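Acetyl xylan esterase (PDB 6AGQ) probably removes acetyl groups from acetylated xylan and related esters, as a cold-active serine esterase of the alpha/beta-hydrolase clan. Local coordinates at residues 24-27 against 28-31; 243-246 against 247-251; 281-284 against 285-289. All coordinates share one frame; numbering follows the deposited sequence.

Contact 1: residues 24-27 against 28-31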
loop_
_atom_site.group_PDB
_atom_site.type_symbol
_atom_site.label_atom_id
_atom_site.label_comp_id
_atom_site.label_asym_id
_atom_site.label_seq_id
_atom_site.Cartn_x
_atom_site.Cartn_y
_atom_site.Cartn_z
ATOM N N PHE A 24 -13.190 -1.184 -42.611
ATOM C CA PHE A 24 -13.457 -2.154 -41.498
ATOM C C PHE A 24 -14.076 -3.450 -42.006
ATOM O O PHE A 24 -13.539 -4.548 -41.696
ATOM C CB PHE A 24 -14.358 -1.536 -40.434
ATOM C CG PHE A 24 -14.538 -2.346 -39.163
ATOM C CD1 PHE A 24 -15.583 -3.294 -39.047
ATOM C CD2 PHE A 24 -13.760 -2.070 -38.031
ATOM C CE1 PHE A 24 -15.790 -3.980 -37.870
ATOM C CE2 PHE A 24 -13.997 -2.748 -36.820
ATOM C CZ PHE A 24 -15.017 -3.695 -36.740
ATOM N N ASP A 25 -15.175 -3.351 -42.770
ATOM C CA ASP A 25 -15.834 -4.587 -43.258
ATOM C C ASP A 25 -14.969 -5.361 -44.258
ATOM O O ASP A 25 -14.835 -6.610 -44.161
ATOM C CB ASP A 25 -17.241 -4.332 -43.786
ATOM C CG ASP A 25 -18.165 -3.761 -42.706
ATOM O OD1 ASP A 25 -18.098 -4.231 -41.544
ATOM O OD2 ASP A 25 -18.946 -2.819 -42.993
ATOM N N LEU A 26 -14.326 -4.637 -45.165
ATOM C CA LEU A 26 -13.354 -5.274 -46.072
ATOM C C LEU A 26 -12.188 -6.025 -45.329
ATOM O O LEU A 26 -11.875 -7.158 -45.668
ATOM C CB LEU A 26 -12.802 -4.270 -47.071
ATOM C CG LEU A 26 -11.696 -4.788 -48.006
ATOM C CD1 LEU A 26 -12.275 -5.885 -48.882
ATOM C CD2 LEU A 26 -11.104 -3.647 -48.841
ATOM N N PHE A 27 -11.554 -5.393 -44.359
ATOM C CA PHE A 27 -10.477 -6.063 -43.576
ATOM C C PHE A 27 -10.981 -7.395 -42.996
ATOM O O PHE A 27 -10.285 -8.416 -43.120
ATOM C CB PHE A 27 -9.987 -5.159 -42.463
ATOM C CG PHE A 27 -9.061 -5.828 -41.496
ATOM C CD1 PHE A 27 -7.696 -5.892 -41.755
ATOM C CD2 PHE A 27 -9.543 -6.366 -40.312
ATOM C CE1 PHE A 27 -6.838 -6.508 -40.843
ATOM C CE2 PHE A 27 -8.708 -6.988 -39.402
ATOM C CZ PHE A 27 -7.349 -7.052 -39.662
ATOM N N TRP A 28 -12.186 -7.378 -42.400
ATOM C CA TRP A 28 -12.760 -8.553 -41.798
ATOM C C TRP A 28 -13.228 -9.628 -42.781
ATOM O O TRP A 28 -13.020 -10.849 -42.516
ATOM C CB TRP A 28 -13.825 -8.248 -40.728
ATOM C CG TRP A 28 -13.206 -7.739 -39.459
ATOM C CD1 TRP A 28 -13.322 -6.477 -38.925
ATOM C CD2 TRP A 28 -12.367 -8.473 -38.563
ATOM N NE1 TRP A 28 -12.588 -6.390 -37.794
ATOM C CE2 TRP A 28 -11.988 -7.590 -37.540
ATOM C CE3 TRP A 28 -11.874 -9.788 -38.551
ATOM C CZ2 TRP A 28 -11.164 -7.974 -36.481
ATOM C CZ3 TRP A 28 -11.030 -10.172 -37.517
ATOM C CH2 TRP A 28 -10.658 -9.252 -36.510
ATOM N N ASP A 29 -13.868 -9.285 -43.880
ATOM C CA ASP A 29 -14.263 -10.420 -44.732
ATOM C C ASP A 29 -13.092 -11.038 -45.528
ATOM O O ASP A 29 -13.178 -12.205 -45.893
ATOM C CB ASP A 29 -15.553 -10.216 -45.526
ATOM C CG ASP A 29 -15.642 -8.900 -46.107
ATOM O OD1 ASP A 29 -14.544 -8.390 -46.373
ATOM O OD2 ASP A 29 -16.768 -8.362 -46.250
ATOM N N ASN A 30 -11.990 -10.300 -45.731
ATOM C CA ASN A 30 -10.733 -10.918 -46.163
ATOM C C ASN A 30 -10.207 -11.891 -45.098
ATOM O O ASN A 30 -9.833 -13.021 -45.418
ATOM C CB ASN A 30 -9.604 -9.879 -46.458
ATOM C CG ASN A 30 -9.804 -9.114 -47.797
ATOM O OD1 ASN A 30 -10.599 -9.497 -48.671
ATOM N ND2 ASN A 30 -9.092 -8.011 -47.934
ATOM N N ALA A 31 -10.133 -11.448 -43.844
ATOM C CA ALA A 31 -9.623 -12.339 -42.799
ATOM C C ALA A 31 -10.511 -13.545 -42.655
ATOM O O ALA A 31 -10.017 -14.626 -42.467
ATOM C CB ALA A 31 -9.490 -11.622 -41.491
#

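Contact 2: residues 243-246 against 247-251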
loop_
_atom_site.group_PDB
_atom_site.type_symbol
_atom_site.label_atom_id
_atom_site.label_comp_id
_atom_site.label_asym_id
_atom_site.label_seq_id
_atom_site.Cartn_x
_atom_site.Cartn_y
_atom_site.Cartn_z
ATOM N N GLU A 243 1.218 7.419 -32.454
ATOM C CA GLU A 243 -0.054 7.181 -31.765
ATOM C C GLU A 243 -1.151 6.896 -32.754
ATOM O O GLU A 243 -2.090 6.161 -32.435
ATOM C CB GLU A 243 -0.490 8.338 -30.834
ATOM C CG GLU A 243 -0.890 9.693 -31.492
ATOM C CD GLU A 243 -2.315 9.825 -32.107
ATOM O OE1 GLU A 243 -2.506 10.726 -32.975
ATOM O OE2 GLU A 243 -3.256 9.073 -31.747
ATOM N N GLU A 244 -1.062 7.514 -33.935
ATOM C CA GLU A 244 -2.138 7.423 -34.937
ATOM C C GLU A 244 -2.235 5.980 -35.481
ATOM O O GLU A 244 -3.259 5.367 -35.424
ATOM C CB GLU A 244 -1.904 8.447 -36.067
ATOM C CG GLU A 244 -3.127 8.752 -36.911
ATOM C CD GLU A 244 -2.795 9.413 -38.260
ATOM O OE1 GLU A 244 -3.078 8.775 -39.291
ATOM O OE2 GLU A 244 -2.244 10.549 -38.299
ATOM N N GLN A 245 -1.126 5.436 -35.943
ATOM C CA GLN A 245 -1.039 4.015 -36.276
ATOM C C GLN A 245 -1.458 3.112 -35.106
ATOM O O GLN A 245 -2.236 2.182 -35.307
ATOM C CB GLN A 245 0.352 3.657 -36.809
ATOM C CG GLN A 245 0.496 2.271 -37.454
ATOM C CD GLN A 245 -0.593 1.953 -38.466
ATOM O OE1 GLN A 245 -0.631 2.570 -39.527
ATOM N NE2 GLN A 245 -1.515 0.992 -38.131
ATOM N N VAL A 246 -1.022 3.389 -33.889
ATOM C CA VAL A 246 -1.412 2.511 -32.762
ATOM C C VAL A 246 -2.946 2.425 -32.621
ATOM O O VAL A 246 -3.482 1.325 -32.637
ATOM C CB VAL A 246 -0.737 2.899 -31.439
ATOM C CG1 VAL A 246 -1.330 2.126 -30.277
ATOM C CG2 VAL A 246 0.753 2.632 -31.490
ATOM N N TYR A 247 -3.663 3.563 -32.595
ATOM C CA TYR A 247 -5.107 3.546 -32.387
ATOM C C TYR A 247 -5.876 3.189 -33.647
ATOM O O TYR A 247 -6.999 2.680 -33.550
ATOM C CB TYR A 247 -5.619 4.853 -31.746
ATOM C CG TYR A 247 -5.094 5.013 -30.319
ATOM C CD1 TYR A 247 -5.477 4.126 -29.315
ATOM C CD2 TYR A 247 -4.169 5.984 -29.985
ATOM C CE1 TYR A 247 -4.994 4.229 -28.019
ATOM C CE2 TYR A 247 -3.668 6.088 -28.685
ATOM C CZ TYR A 247 -4.107 5.243 -27.710
ATOM O OH TYR A 247 -3.601 5.315 -26.419
ATOM N N ARG A 248 -5.327 3.439 -34.826
ATOM C CA ARG A 248 -5.971 2.911 -36.041
ATOM C C ARG A 248 -5.859 1.365 -36.108
ATOM O O ARG A 248 -6.809 0.720 -36.467
ATOM C CB ARG A 248 -5.434 3.578 -37.308
ATOM C CG ARG A 248 -5.799 2.833 -38.590
ATOM C CD ARG A 248 -5.470 3.647 -39.819
ATOM N NE ARG A 248 -4.017 3.780 -39.978
ATOM C CZ ARG A 248 -3.297 4.888 -39.755
ATOM N NH1 ARG A 248 -1.976 4.857 -39.950
ATOM N NH2 ARG A 248 -3.865 6.026 -39.345
ATOM N N THR A 249 -4.725 0.774 -35.719
ATOM C CA THR A 249 -4.629 -0.714 -35.560
ATOM C C THR A 249 -5.737 -1.217 -34.650
ATOM O O THR A 249 -6.452 -2.135 -35.021
ATOM C CB THR A 249 -3.274 -1.171 -34.973
ATOM O OG1 THR A 249 -2.253 -0.843 -35.885
ATOM C CG2 THR A 249 -3.191 -2.698 -34.689
ATOM N N LEU A 250 -5.897 -0.586 -33.495
ATOM C CA LEU A 250 -6.816 -1.069 -32.461
ATOM C C LEU A 250 -8.300 -0.871 -32.804
ATOM O O LEU A 250 -9.184 -1.643 -32.306
ATOM C CB LEU A 250 -6.456 -0.430 -31.110
ATOM C CG LEU A 250 -5.055 -0.816 -30.525
ATOM C CD1 LEU A 250 -4.636 0.038 -29.316
ATOM C CD2 LEU A 250 -5.012 -2.263 -30.117
ATOM N N SER A 251 -8.592 0.124 -33.676
ATOM C CA SER A 251 -9.981 0.393 -34.069
ATOM C C SER A 251 -10.700 -0.804 -34.775
ATOM O O SER A 251 -11.889 -1.030 -34.592
ATOM C CB SER A 251 -10.016 1.674 -34.967
ATOM O OG SER A 251 -9.378 1.390 -36.251
HETATM O O HOH W 1 -3.452 0.613 -40.686
#

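Contact 3: residues 281-284 against 285-289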
loop_
_atom_site.group_PDB
_atom_site.type_symbol
_atom_site.label_atom_id
_atom_site.label_comp_id
_atom_site.label_asym_id
_atom_site.label_seq_id
_atom_site.Cartn_x
_atom_site.Cartn_y
_atom_site.Cartn_z
ATOM N N THR A 281 -16.377 3.050 -20.876
ATOM C CA THR A 281 -15.979 2.296 -22.073
ATOM C C THR A 281 -16.998 1.162 -22.360
ATOM O O THR A 281 -17.287 0.839 -23.499
ATOM C CB THR A 281 -14.526 1.783 -21.999
ATOM O OG1 THR A 281 -14.333 0.851 -20.907
ATOM C CG2 THR A 281 -13.564 2.983 -21.884
ATOM N N CYS A 282 -17.561 0.607 -21.302
ATOM C CA CYS A 282 -18.603 -0.403 -21.389
ATOM C C CYS A 282 -19.871 0.222 -21.944
ATOM O O CYS A 282 -20.448 -0.331 -22.894
ATOM C CB CYS A 282 -18.805 -1.054 -20.037
ATOM S SG CYS A 282 -17.372 -2.073 -19.575
ATOM N N PHE A 283 -20.271 1.375 -21.392
ATOM C CA PHE A 283 -21.426 2.135 -21.881
ATOM C C PHE A 283 -21.311 2.586 -23.337
ATOM O O PHE A 283 -22.298 2.465 -24.095
ATOM C CB PHE A 283 -21.820 3.297 -20.956
ATOM C CG PHE A 283 -22.881 2.923 -19.951
ATOM C CD1 PHE A 283 -24.169 2.665 -20.364
ATOM C CD2 PHE A 283 -22.577 2.769 -18.583
ATOM C CE1 PHE A 283 -25.142 2.289 -19.445
ATOM C CE2 PHE A 283 -23.544 2.389 -17.665
ATOM C CZ PHE A 283 -24.826 2.153 -18.096
ATOM N N ALA A 284 -20.111 2.987 -23.754
ATOM C CA ALA A 284 -19.851 3.354 -25.119
ATOM C C ALA A 284 -20.166 2.279 -26.155
ATOM O O ALA A 284 -20.750 2.591 -27.219
ATOM C CB ALA A 284 -18.391 3.786 -25.255
ATOM N N ALA A 285 -19.730 1.038 -25.916
ATOM C CA ALA A 285 -20.185 -0.101 -26.753
ATOM C C ALA A 285 -21.712 -0.403 -26.599
ATOM O O ALA A 285 -22.419 -0.471 -27.618
ATOM C CB ALA A 285 -19.343 -1.381 -26.485
ATOM N N TYR A 286 -22.208 -0.555 -25.362
ATOM C CA TYR A 286 -23.674 -0.751 -25.074
ATOM C C TYR A 286 -24.551 0.248 -25.846
ATOM O O TYR A 286 -25.502 -0.123 -26.495
ATOM C CB TYR A 286 -23.952 -0.608 -23.552
ATOM C CG TYR A 286 -25.409 -0.810 -23.151
ATOM C CD1 TYR A 286 -25.948 -2.081 -23.158
ATOM C CD2 TYR A 286 -26.247 0.260 -22.807
ATOM C CE1 TYR A 286 -27.243 -2.313 -22.836
ATOM C CE2 TYR A 286 -27.580 0.036 -22.474
ATOM C CZ TYR A 286 -28.068 -1.273 -22.490
ATOM O OH TYR A 286 -29.382 -1.662 -22.174
ATOM N N ASN A 287 -24.162 1.502 -25.876
ATOM C CA ASN A 287 -24.991 2.542 -26.529
ATOM C C ASN A 287 -24.920 2.544 -28.063
ATOM O O ASN A 287 -25.682 3.275 -28.706
ATOM C CB ASN A 287 -24.641 3.938 -25.964
ATOM C CG ASN A 287 -25.169 4.135 -24.572
ATOM O OD1 ASN A 287 -26.199 3.584 -24.233
ATOM N ND2 ASN A 287 -24.460 4.890 -23.750
ATOM N N HIS A 288 -24.039 1.723 -28.632
ATOM C CA HIS A 288 -23.957 1.456 -30.064
ATOM C C HIS A 288 -24.536 0.116 -30.537
ATOM O O HIS A 288 -24.604 -0.138 -31.703
ATOM C CB HIS A 288 -22.466 1.546 -30.522
ATOM C CG HIS A 288 -22.013 2.941 -30.783
ATOM N ND1 HIS A 288 -21.166 3.619 -29.931
ATOM C CD2 HIS A 288 -22.324 3.809 -31.780
ATOM C CE1 HIS A 288 -20.942 4.827 -30.410
ATOM N NE2 HIS A 288 -21.634 4.972 -31.527
ATOM N N LEU A 289 -24.963 -0.740 -29.643
ATOM C CA LEU A 289 -25.607 -2.007 -30.035
ATOM C C LEU A 289 -26.775 -1.692 -30.955
ATOM O O LEU A 289 -27.503 -0.752 -30.699
ATOM C CB LEU A 289 -26.091 -2.753 -28.804
ATOM C CG LEU A 289 -24.970 -3.301 -27.887
ATOM C CD1 LEU A 289 -25.580 -3.820 -26.623
ATOM C CD2 LEU A 289 -24.176 -4.425 -28.541
#

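Contact 1: residues 24-27 against 28-31
Trp28 N reaches back to Phe24 O, and the same i to i+4 bond recurs from Asp29 to Asp25, Asn30 to Leu26 and Ala31 to Phe27, making residues 24-31 the regular opening turns of helix 24-36. On the buried side the indole of Trp28 is flanked by two phenylalanines in an aromatic cluster. It turns an edge to Phe24: Trp28 CD1 lies 3.7 Å from Phe24 CE1, above that ring's face but displaced toward its rim. The five-membered ring and the Phe24 ring have centroids 4.8 Å apart and planes at 63°, an edge-to-face pair. Phe27 meets a face of the indole. With CG anti to the backbone N (chi1 171°), its ring runs alongside Trp28 and presents an edge, CE2 coming 3.8 Å from Trp28 CE2, the planes almost perpendicular at 84°. One indole therefore gives an edge to one neighbour and a face to the other. Its polar corner is satisfied as well, since Trp28 NE1 is hydrogen-bonded to Tyr252 O. Beyond the cluster, Met258 of helix 255-259 touches both Phe24 and Trp28. The outer side is looser: Leu26 CD1 lies 3.9 Å from Asn30 ND2, a plain van der Waals contact. The carboxylate of exposed Asp29 lies close to the carbonyl oxygens of Asp25 and Leu26, where its exact placement is doubtful. Asp25 turns its own carboxylate to a salt bridge with Arg261. The chemistry is thus divided by side: perpendicular aromatic packing with a bonded indole N-H joins the helix to the 252-259 region, while the exposed side carries Asp25, Asp29 and Asn30 with the apolar Leu26 among them.

Contact 2: residues 243-246 against 247-251
Gln245 and Arg248 meet on the outer side of helix 243-251, where polar side chains reach along the turn, whereas Val246, Tyr247 and Leu250 pack inward. The inner side is close-set and mostly apolar. Val246 and Leu250 lie side by side, CG1 of the first 4.0 Å from CD1 of the second, and this face packs on helices 226-236 and 214-219, Trp232 and Phe233 touching Val246. Tyr247, its side chain about 4 Å from a bound zinc ion, has CD2 3.7 Å from Glu243 OE2, an oxygen in a salt bridge with Arg215. The looser polar chain runs from exposed Glu244 through Arg248 and Gln245 to the buried Thr249. Arg248 bends at chi3 (68°) to bring its guanidinium back over the preceding turn. NH2 bonds Glu244 OE1 at 2.9 Å, an i to i+4 salt bridge within the helix, nearly in the guanidinium plane and using the anti lone pair of the carboxylate oxygen. NH1 approaches Gln245 OE1 at 2.7 Å from above the amide carbonyl plane, not on a lone pair, and the bond is bent (138° at the hydrogen). The other end of the same amide gives NE2 to Thr249 OG1 at 3.0 Å, with the hydroxyl oxygen in the amide plane; Thr249 OG1 is also hydrogen-bonded to Ile146 O. A water bridges Gln245 and Arg248 a second time, accepting from Gln245 NE2 at 3.2 Å and Arg248 NE at 3.3 Å. A methionine in place of Arg248 would probably leave the Glu244 carboxylate without its mate and the Gln245 amide freer to turn. OE1 and NE2 are both engaged, which probably settles which way round the amide lies, and the guanidinium is likely to offset the negative charge of Glu244.

Contact 3: residues 281-284 against 285-289
His288 ND1 donates to Ala284 O at 2.9 Å and 158°, the carbonyl oxygen lying at the edge of the imidazole and near its plane. The ring thereby takes the oxygen at the spacing where a further helical turn would have placed the backbone N-H of His288. That N-H instead goes to Ala285 O, where a type I turn runs from Tyr286 to Leu289. The bond from ND1 probably holds the ring's orientation, and Met256 and Leu18 touch the same side chain from outside. One position earlier, Asn287 N binds Phe283 O at 2.8 Å, while the Asn287 amide folds beside that carbonyl, its CG anti to the carbonyl carbon (chi1 -73°). Asn287 ND2 comes within 3.3 Å of Phe283 O at a poor angle and makes its bond to Tyr14 O, which sets the direction of the amide. Phe283 and Tyr286 point the same way from the helix, Phe283 CD1 4.0 Å from Tyr286 CD2, with the two rings nearly perpendicular at 89° and their centroids 6.0 Å apart. These two side chains lie against the sheet: helix 279-286 is the crossover of a beta-alpha-beta unit between strands 265-271 and 293-298, the parallel edge of the mixed sheet of this alpha/beta-hydrolase fold. Phe283 packs on Ile270 and Leu297, one from each strand, and Tyr286 does the same with Met268 and Val295. Lys293 adds a cation-pi contact to the tyrosine ring. On another side Ala284 and Ala285 touch Met256 and Ala259 of helix 255-259; their small size is consistent with the close approach. Farther back along the helix, Thr281 OG1 is hydrogen-bonded to Pro278 O.

Contact 3 is the core member: it lies on the crossover helix against strands 265-271 and 293-298. Contacts 1 and 2 are partly buried, each with an apolar inner side and a polar outer one. Each is local, contacts 1 and 2 within one helix and contact 3 running from helix 279-286 into the turn after it. Helix 255-259 receives side chains from contacts 1 and 3, and contact 2 reaches it through the bond from Ser251 O to Asn257. Contacts 1 and 2 also touch directly, Phe24 CE2 lying 3.5 Å from Ser251 O. Contact 1 relies on perpendicular aromatics, contact 2 on a salt-bridged, water-linked network, contact 3 on an imidazole-to-carbonyl bond beside buried ring packing.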